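Local coordinates for ThiJ/pfpI family protein (Bacillus anthracis, PDB 3EFE) that is of unknown function but belongs to the DJ-1/PfpI family, whose relatives include chaperones, proteases and glyoxalase-like enzymes, at residues 111-119 and 130-138; 184-194 and 202-212. One frame throughout, in Å; residues are numbered along the deposited sequence.

In the fold
Interaction 1 lies at the probable active site: strand 107-111 of the mixed central sheet leads straight into Cys112, which by its position is probably the counterpart of the nucleophilic cysteine of DJ-1/PfpI relatives. Interaction 2 is the C-terminal helical hairpin, away from that site in its own chain. The two lie on opposite sides of the chain's centre, about 31 Å apart between centres and about 11 Å between nearest atoms, so they do not touch. Ser165 and Gly166 bond the Asn132 amide in interaction 1; Ile167 of the second subunit, which follows that subunit's own Ser165 and Gly166, packs on Leu194, so interaction 2 of one chain comes close to the segment next to the other's site.

Interaction 1: residues 111-119 and 130-138; sequences ICGATDALA and TSNNLEYTK
Cys112 and Asn132 approach to 5.9 Å between their CA atoms, while helices 113-119 and 134-138, 10.6 Å apart at their axes, cross at -47°. Cys112 has a positive phi of 71°, the sharp turn of a nucleophile elbow between strand 107-111 and helix 113-119. Its SG accepts a nearly straight hydrogen bond from Asn132 ND2 at 3.0 Å, and the sulfur lies in the plane of the Asn132 amide. A primary amide suits this place because its other end, OD1, can accept from Gly166 N and also bond Ser165, which orients the donor toward sulfur. Deeper in, Thr137 serves both polar and apolar neighbours. Having OG1 anti to the carbonyl carbon (chi1 -62°) puts the hydroxyl 2.8 Å from Asp116 OD1, with Asn133 O competing for its one proton, and 2.6 Å from Ser131 OG. Its methyl CG2 meets Ala119 CB at 3.8 Å. A water 2.9 Å from Asp116 OD2 also lies within bonding reach of Asn133 O and can bridge the carboxylate to the start of helix 134-140. Around the elbow, Leu118 packs on strand 161-164 and helix 92-104, and Glu20 of helix 18-30 touches Cys112.

Interaction 2: residues 184-194 and 202-212; sequences TLDALHSWYNL and YFFQLMNSINK
Ser190 holds OG between its backbone N and carbonyl carbon (chi1 59°), turning the hydroxyl back over its own helix, and Leu206 sets CG anti to its N (chi1 175°), sending both methyls between the helices. Each is a knob in the other's helix. Ser190 sits among Tyr202, Gln205, Leu206 and Ser209, its OG only 3.4 Å from Leu206 CA; Leu206 fills the hole of Ala187, Ser190, Trp191 and Leu194, with CD1 4.0 Å from Trp191 CB. A serine is small enough for the close approach, and its hydroxyl can be satisfied by its own helix, with Asp186 O and Ala187 O both in reach of the one proton. Ala187 is smaller still, its CB 3.9 Å from Ile210 CG2. At the turn end Asn193 lays CB over the centre of the Tyr202 ring, 3.3 Å from the centroid, in a CH-pi contact, while Leu194 runs alongside Phe203. The helix axes, 8.3 Å apart at closest approach and 152° in direction, thus form a nearly antiparallel hairpin held by packing. Helix 185-197 turns Leu188 and Trp191 onto helix 169-179, Leu206 and Ile210 rest on Tyr33 in a loop, and Leu194 meets Ile167 of the second subunit.

Interaction 1: residues 111-119 and 130-138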
# COMPACT_ATOMS: atom_id res chain seq x y z
N ILE D 111 -10.52 -2.77 -7.91
CA ILE D 111 -10.67 -1.84 -6.78
C ILE D 111 -10.73 -0.46 -7.45
O ILE D 111 -10.06 -0.19 -8.44
CB ILE D 111 -9.55 -1.98 -5.70
CG1 ILE D 111 -9.81 -1.04 -4.54
CG2 ILE D 111 -8.05 -1.80 -6.30
CD1 ILE D 111 -9.21 -1.46 -3.27
N CYS D 112 -11.66 0.34 -6.96
CA CYS D 112 -11.67 1.76 -7.18
C CYS D 112 -12.02 2.07 -8.63
O CYS D 112 -13.00 1.57 -9.10
CB CYS D 112 -10.37 2.36 -6.67
SG CYS D 112 -10.37 4.24 -6.65
N GLY D 113 -11.25 2.85 -9.35
CA GLY D 113 -11.61 3.15 -10.74
C GLY D 113 -11.59 1.95 -11.67
O GLY D 113 -12.18 2.00 -12.71
N ALA D 114 -10.89 0.84 -11.31
CA ALA D 114 -11.00 -0.39 -12.14
C ALA D 114 -12.46 -0.95 -12.18
O ALA D 114 -12.91 -1.51 -13.14
CB ALA D 114 -9.99 -1.43 -11.71
N THR D 115 -13.15 -0.79 -11.08
CA THR D 115 -14.58 -1.09 -10.91
C THR D 115 -15.52 -0.39 -11.93
O THR D 115 -16.39 -1.04 -12.53
CB THR D 115 -14.87 -0.62 -9.49
OG1 THR D 115 -14.79 -1.72 -8.59
CG2 THR D 115 -16.01 0.06 -9.38
N ASP D 116 -15.28 0.90 -12.14
CA ASP D 116 -15.86 1.64 -13.24
C ASP D 116 -15.42 1.18 -14.65
O ASP D 116 -16.26 1.13 -15.55
CB ASP D 116 -15.63 3.14 -13.03
CG ASP D 116 -16.48 3.69 -11.88
OD1 ASP D 116 -17.40 2.94 -11.46
OD2 ASP D 116 -16.28 4.84 -11.42
N ALA D 117 -14.16 0.76 -14.85
CA ALA D 117 -13.80 0.15 -16.17
C ALA D 117 -14.72 -1.04 -16.52
O ALA D 117 -15.24 -1.15 -17.66
CB ALA D 117 -12.40 -0.29 -16.19
N LEU D 118 -14.93 -1.89 -15.53
CA LEU D 118 -15.73 -3.08 -15.65
C LEU D 118 -17.20 -2.76 -15.78
O LEU D 118 -17.90 -3.39 -16.56
CB LEU D 118 -15.54 -3.96 -14.39
CG LEU D 118 -14.49 -5.08 -14.36
CD1 LEU D 118 -13.20 -4.72 -15.01
CD2 LEU D 118 -14.23 -5.47 -12.94
N ALA D 119 -17.69 -1.88 -14.93
CA ALA D 119 -19.08 -1.39 -15.03
C ALA D 119 -19.39 -0.91 -16.46
O ALA D 119 -20.42 -1.26 -17.04
CB ALA D 119 -19.32 -0.29 -14.02
N THR D 130 -19.67 -3.45 -5.71
CA THR D 130 -19.64 -2.09 -5.22
C THR D 130 -18.67 -1.22 -6.08
O THR D 130 -18.12 -1.66 -7.08
CB THR D 130 -19.35 -2.11 -3.73
OG1 THR D 130 -19.76 -0.88 -3.17
CG2 THR D 130 -17.87 -2.40 -3.41
N SER D 131 -18.56 0.03 -5.73
CA SER D 131 -17.66 0.99 -6.40
C SER D 131 -17.46 2.10 -5.42
O SER D 131 -17.98 2.05 -4.34
CB SER D 131 -18.20 1.50 -7.74
OG SER D 131 -19.30 2.38 -7.62
N ASN D 132 -16.69 3.10 -5.78
CA ASN D 132 -16.55 4.26 -4.93
C ASN D 132 -17.86 4.93 -4.63
O ASN D 132 -18.11 5.31 -3.51
CB ASN D 132 -15.52 5.24 -5.53
CG ASN D 132 -14.10 4.69 -5.43
OD1 ASN D 132 -13.75 4.04 -4.43
ND2 ASN D 132 -13.25 4.99 -6.45
N ASN D 133 -18.70 5.10 -5.64
CA ASN D 133 -19.96 5.83 -5.49
C ASN D 133 -20.88 5.45 -6.67
O ASN D 133 -20.48 5.57 -7.84
CB ASN D 133 -19.67 7.35 -5.55
CG ASN D 133 -20.94 8.18 -5.46
OD1 ASN D 133 -21.43 8.70 -6.47
ND2 ASN D 133 -21.51 8.28 -4.23
N LEU D 134 -22.07 4.98 -6.34
CA LEU D 134 -23.07 4.64 -7.34
C LEU D 134 -23.38 5.78 -8.35
O LEU D 134 -23.30 5.56 -9.58
CB LEU D 134 -24.35 4.32 -6.62
CG LEU D 134 -25.54 3.87 -7.48
CD1 LEU D 134 -25.13 2.71 -8.44
CD2 LEU D 134 -26.55 3.47 -6.48
N GLU D 135 -23.64 6.98 -7.83
CA GLU D 135 -24.01 8.12 -8.72
C GLU D 135 -22.93 8.49 -9.67
O GLU D 135 -23.21 8.74 -10.84
CB GLU D 135 -24.58 9.30 -7.93
CG GLU D 135 -25.85 8.82 -7.15
CD GLU D 135 -26.98 8.30 -8.12
OE1 GLU D 135 -27.82 7.47 -7.68
OE2 GLU D 135 -27.05 8.74 -9.33
N TYR D 136 -21.69 8.45 -9.21
CA TYR D 136 -20.59 8.77 -10.08
C TYR D 136 -20.43 7.64 -11.09
O TYR D 136 -20.17 7.90 -12.24
CB TYR D 136 -19.33 9.04 -9.25
CG TYR D 136 -18.15 9.48 -10.07
CD1 TYR D 136 -18.11 10.73 -10.68
CD2 TYR D 136 -17.05 8.62 -10.29
CE1 TYR D 136 -17.00 11.13 -11.48
CE2 TYR D 136 -15.97 8.99 -11.07
CZ TYR D 136 -15.93 10.26 -11.65
OH TYR D 136 -14.85 10.60 -12.44
N THR D 137 -20.62 6.38 -10.69
CA THR D 137 -20.42 5.27 -11.60
C THR D 137 -21.48 5.38 -12.71
O THR D 137 -21.14 5.18 -13.85
CB THR D 137 -20.56 3.85 -10.88
OG1 THR D 137 -19.55 3.70 -9.86
CG2 THR D 137 -20.49 2.68 -11.87
N LYS D 138 -22.73 5.68 -12.37
CA LYS D 138 -23.75 5.83 -13.39
C LYS D 138 -23.40 6.98 -14.35
O LYS D 138 -23.41 6.77 -15.55
CB LYS D 138 -25.17 6.03 -12.82
CG LYS D 138 -25.48 5.08 -11.72
CD LYS D 138 -26.93 4.90 -11.56
CE LYS D 138 -27.51 5.92 -10.62
NZ LYS D 138 -28.94 6.16 -10.84
O HOH W 1 -15.15 3.72 -8.52
O HOH W 2 -17.44 5.54 -8.84

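Interaction 2: residues 184-194 and 202-212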
# COMPACT_ATOMS: atom_id res chain seq x y z
N THR D 184 -6.27 -19.94 6.50
CA THR D 184 -7.43 -20.52 7.17
C THR D 184 -8.29 -19.34 7.69
O THR D 184 -7.85 -18.16 7.64
CB THR D 184 -7.08 -21.43 8.37
OG1 THR D 184 -6.88 -20.55 9.47
CG2 THR D 184 -5.83 -22.30 8.13
N LEU D 185 -9.49 -19.65 8.18
CA LEU D 185 -10.54 -18.64 8.40
C LEU D 185 -10.21 -17.87 9.68
O LEU D 185 -10.40 -16.68 9.74
CB LEU D 185 -11.98 -19.30 8.38
CG LEU D 185 -13.18 -18.60 7.62
CD1 LEU D 185 -14.27 -17.96 8.59
CD2 LEU D 185 -12.76 -17.49 6.59
N ASP D 186 -9.65 -18.56 10.67
CA ASP D 186 -8.98 -17.98 11.90
C ASP D 186 -7.85 -17.01 11.64
O ASP D 186 -7.78 -15.96 12.22
CB ASP D 186 -8.36 -19.11 12.73
CG ASP D 186 -9.36 -19.84 13.55
OD1 ASP D 186 -10.55 -19.43 13.49
OD2 ASP D 186 -8.96 -20.81 14.26
N ALA D 187 -6.92 -17.40 10.80
CA ALA D 187 -5.86 -16.55 10.43
C ALA D 187 -6.39 -15.33 9.65
O ALA D 187 -5.92 -14.23 9.88
CB ALA D 187 -4.72 -17.37 9.65
N LEU D 188 -7.39 -15.48 8.77
CA LEU D 188 -7.89 -14.34 8.01
C LEU D 188 -8.63 -13.33 8.86
O LEU D 188 -8.49 -12.11 8.66
CB LEU D 188 -8.78 -14.80 6.83
CG LEU D 188 -9.15 -13.76 5.77
CD1 LEU D 188 -7.99 -13.35 4.91
CD2 LEU D 188 -10.30 -14.21 4.91
N HIS D 189 -9.41 -13.82 9.81
CA HIS D 189 -10.10 -12.93 10.79
C HIS D 189 -9.18 -12.16 11.77
O HIS D 189 -9.38 -10.98 12.02
CB HIS D 189 -11.24 -13.67 11.54
CG HIS D 189 -12.38 -14.04 10.64
ND1 HIS D 189 -12.86 -13.18 9.66
CD2 HIS D 189 -13.13 -15.16 10.56
CE1 HIS D 189 -13.84 -13.78 9.00
NE2 HIS D 189 -14.04 -14.97 9.54
N SER D 190 -8.20 -12.85 12.33
CA SER D 190 -7.24 -12.22 13.21
C SER D 190 -6.29 -11.26 12.46
O SER D 190 -5.93 -10.21 13.00
CB SER D 190 -6.47 -13.32 13.95
OG SER D 190 -5.80 -14.15 13.01
N TRP D 191 -5.90 -11.63 11.24
CA TRP D 191 -5.12 -10.78 10.34
C TRP D 191 -5.94 -9.48 10.04
O TRP D 191 -5.48 -8.38 10.20
CB TRP D 191 -4.80 -11.50 9.03
CG TRP D 191 -4.09 -10.65 8.07
CD1 TRP D 191 -2.77 -10.37 8.07
CD2 TRP D 191 -4.64 -9.89 6.98
NE1 TRP D 191 -2.45 -9.51 7.07
CE2 TRP D 191 -3.57 -9.22 6.36
CE3 TRP D 191 -5.93 -9.71 6.47
CZ2 TRP D 191 -3.75 -8.37 5.26
CZ3 TRP D 191 -6.10 -8.89 5.38
CH2 TRP D 191 -5.02 -8.23 4.78
N TYR D 192 -7.18 -9.66 9.66
CA TYR D 192 -8.06 -8.54 9.38
C TYR D 192 -8.20 -7.68 10.59
O TYR D 192 -8.04 -6.49 10.52
CB TYR D 192 -9.46 -9.00 8.94
CG TYR D 192 -10.37 -7.82 8.72
CD1 TYR D 192 -10.12 -6.90 7.71
CD2 TYR D 192 -11.45 -7.57 9.58
CE1 TYR D 192 -10.93 -5.80 7.54
CE2 TYR D 192 -12.27 -6.46 9.41
CZ TYR D 192 -12.00 -5.60 8.40
OH TYR D 192 -12.84 -4.55 8.22
N ASN D 193 -8.50 -8.29 11.72
CA ASN D 193 -8.71 -7.53 12.98
C ASN D 193 -7.50 -6.81 13.51
O ASN D 193 -7.64 -5.75 14.08
CB ASN D 193 -9.29 -8.41 14.09
CG ASN D 193 -10.76 -8.79 13.88
OD1 ASN D 193 -11.53 -8.10 13.22
ND2 ASN D 193 -11.15 -9.89 14.49
N LEU D 194 -6.31 -7.39 13.36
CA LEU D 194 -5.05 -6.77 13.81
C LEU D 194 -4.81 -5.49 13.00
O LEU D 194 -4.58 -4.42 13.55
CB LEU D 194 -3.87 -7.73 13.65
CG LEU D 194 -2.46 -7.22 13.92
CD1 LEU D 194 -2.27 -6.82 15.39
CD2 LEU D 194 -1.40 -8.23 13.40
N TYR D 202 -4.85 -9.89 18.71
CA TYR D 202 -4.99 -10.39 17.33
C TYR D 202 -3.65 -10.77 16.74
O TYR D 202 -3.58 -11.56 15.82
CB TYR D 202 -5.67 -9.35 16.45
CG TYR D 202 -7.06 -9.06 16.87
CD1 TYR D 202 -8.01 -10.06 16.83
CD2 TYR D 202 -7.45 -7.78 17.28
CE1 TYR D 202 -9.32 -9.83 17.19
CE2 TYR D 202 -8.77 -7.52 17.67
CZ TYR D 202 -9.71 -8.56 17.63
OH TYR D 202 -11.03 -8.39 18.01
N PHE D 203 -2.59 -10.18 17.24
CA PHE D 203 -1.26 -10.56 16.82
C PHE D 203 -0.96 -11.98 17.40
O PHE D 203 -0.53 -12.89 16.68
CB PHE D 203 -0.21 -9.48 17.24
CG PHE D 203 1.19 -9.98 17.14
CD1 PHE D 203 1.84 -10.00 15.89
CD2 PHE D 203 1.81 -10.56 18.25
CE1 PHE D 203 3.09 -10.51 15.80
CE2 PHE D 203 3.05 -11.07 18.16
CZ PHE D 203 3.69 -11.08 16.94
N PHE D 204 -1.28 -12.18 18.67
CA PHE D 204 -1.11 -13.52 19.30
C PHE D 204 -2.02 -14.60 18.72
O PHE D 204 -1.61 -15.72 18.57
CB PHE D 204 -1.35 -13.40 20.78
CG PHE D 204 -0.40 -12.48 21.46
CD1 PHE D 204 0.91 -12.84 21.62
CD2 PHE D 204 -0.82 -11.25 21.93
CE1 PHE D 204 1.82 -11.98 22.24
CE2 PHE D 204 0.09 -10.38 22.53
CZ PHE D 204 1.41 -10.75 22.67
N GLN D 205 -3.25 -14.22 18.38
CA GLN D 205 -4.13 -15.06 17.58
C GLN D 205 -3.58 -15.50 16.22
O GLN D 205 -3.63 -16.66 15.86
CB GLN D 205 -5.40 -14.34 17.32
CG GLN D 205 -6.35 -14.39 18.47
CD GLN D 205 -7.54 -13.46 18.29
OE1 GLN D 205 -8.04 -12.92 19.24
NE2 GLN D 205 -7.98 -13.27 17.08
N LEU D 206 -3.12 -14.51 15.47
CA LEU D 206 -2.60 -14.68 14.14
C LEU D 206 -1.36 -15.53 14.10
O LEU D 206 -1.29 -16.38 13.27
CB LEU D 206 -2.32 -13.29 13.49
CG LEU D 206 -1.65 -13.33 12.11
CD1 LEU D 206 -2.53 -14.06 11.09
CD2 LEU D 206 -1.29 -11.96 11.58
N MET D 207 -0.40 -15.31 15.00
CA MET D 207 0.81 -16.13 15.12
C MET D 207 0.53 -17.61 15.41
O MET D 207 1.24 -18.51 14.92
CB MET D 207 1.77 -15.54 16.18
CG MET D 207 2.49 -14.14 15.79
SD MET D 207 3.42 -14.27 14.26
CE MET D 207 5.07 -13.98 14.61
N ASN D 208 -0.52 -17.87 16.19
CA ASN D 208 -0.91 -19.22 16.51
C ASN D 208 -1.95 -19.88 15.59
O ASN D 208 -2.25 -21.06 15.79
CB ASN D 208 -1.44 -19.26 17.93
CG ASN D 208 -0.38 -19.15 18.91
OD1 ASN D 208 0.25 -20.11 19.19
ND2 ASN D 208 -0.13 -17.96 19.40
N SER D 209 -2.48 -19.14 14.62
CA SER D 209 -3.48 -19.64 13.66
C SER D 209 -2.86 -19.95 12.31
O SER D 209 -3.44 -20.68 11.50
CB SER D 209 -4.56 -18.58 13.38
OG SER D 209 -5.11 -18.02 14.57
N ILE D 210 -1.72 -19.31 12.02
CA ILE D 210 -1.09 -19.45 10.70
C ILE D 210 -0.42 -20.82 10.62
O ILE D 210 0.03 -21.40 11.66
CB ILE D 210 -0.08 -18.29 10.32
CG1 ILE D 210 1.14 -18.28 11.28
CG2 ILE D 210 -0.86 -16.98 10.23
CD1 ILE D 210 2.23 -17.20 11.06
N ASN D 211 -0.36 -21.34 9.38
CA ASN D 211 0.49 -22.51 9.09
C ASN D 211 -0.05 -23.80 9.72
O ASN D 211 0.71 -24.62 10.25
CB ASN D 211 1.92 -22.18 9.59
CG ASN D 211 2.94 -23.15 9.13
OD1 ASN D 211 3.81 -23.50 9.90
ND2 ASN D 211 2.85 -23.58 7.89
N LYS D 212 -1.37 -23.96 9.62
CA LYS D 212 -2.19 -24.99 10.32
C LYS D 212 -3.41 -25.41 9.48
O LYS D 212 -3.47 -25.01 8.33
CB LYS D 212 -2.71 -24.42 11.66
CG LYS D 212 -1.75 -24.67 12.89
CD LYS D 212 -2.31 -23.92 14.11
CE LYS D 212 -1.33 -23.88 15.22
NZ LYS D 212 -1.98 -23.37 16.46
O HOH W 3 -9.67 -12.88 15.32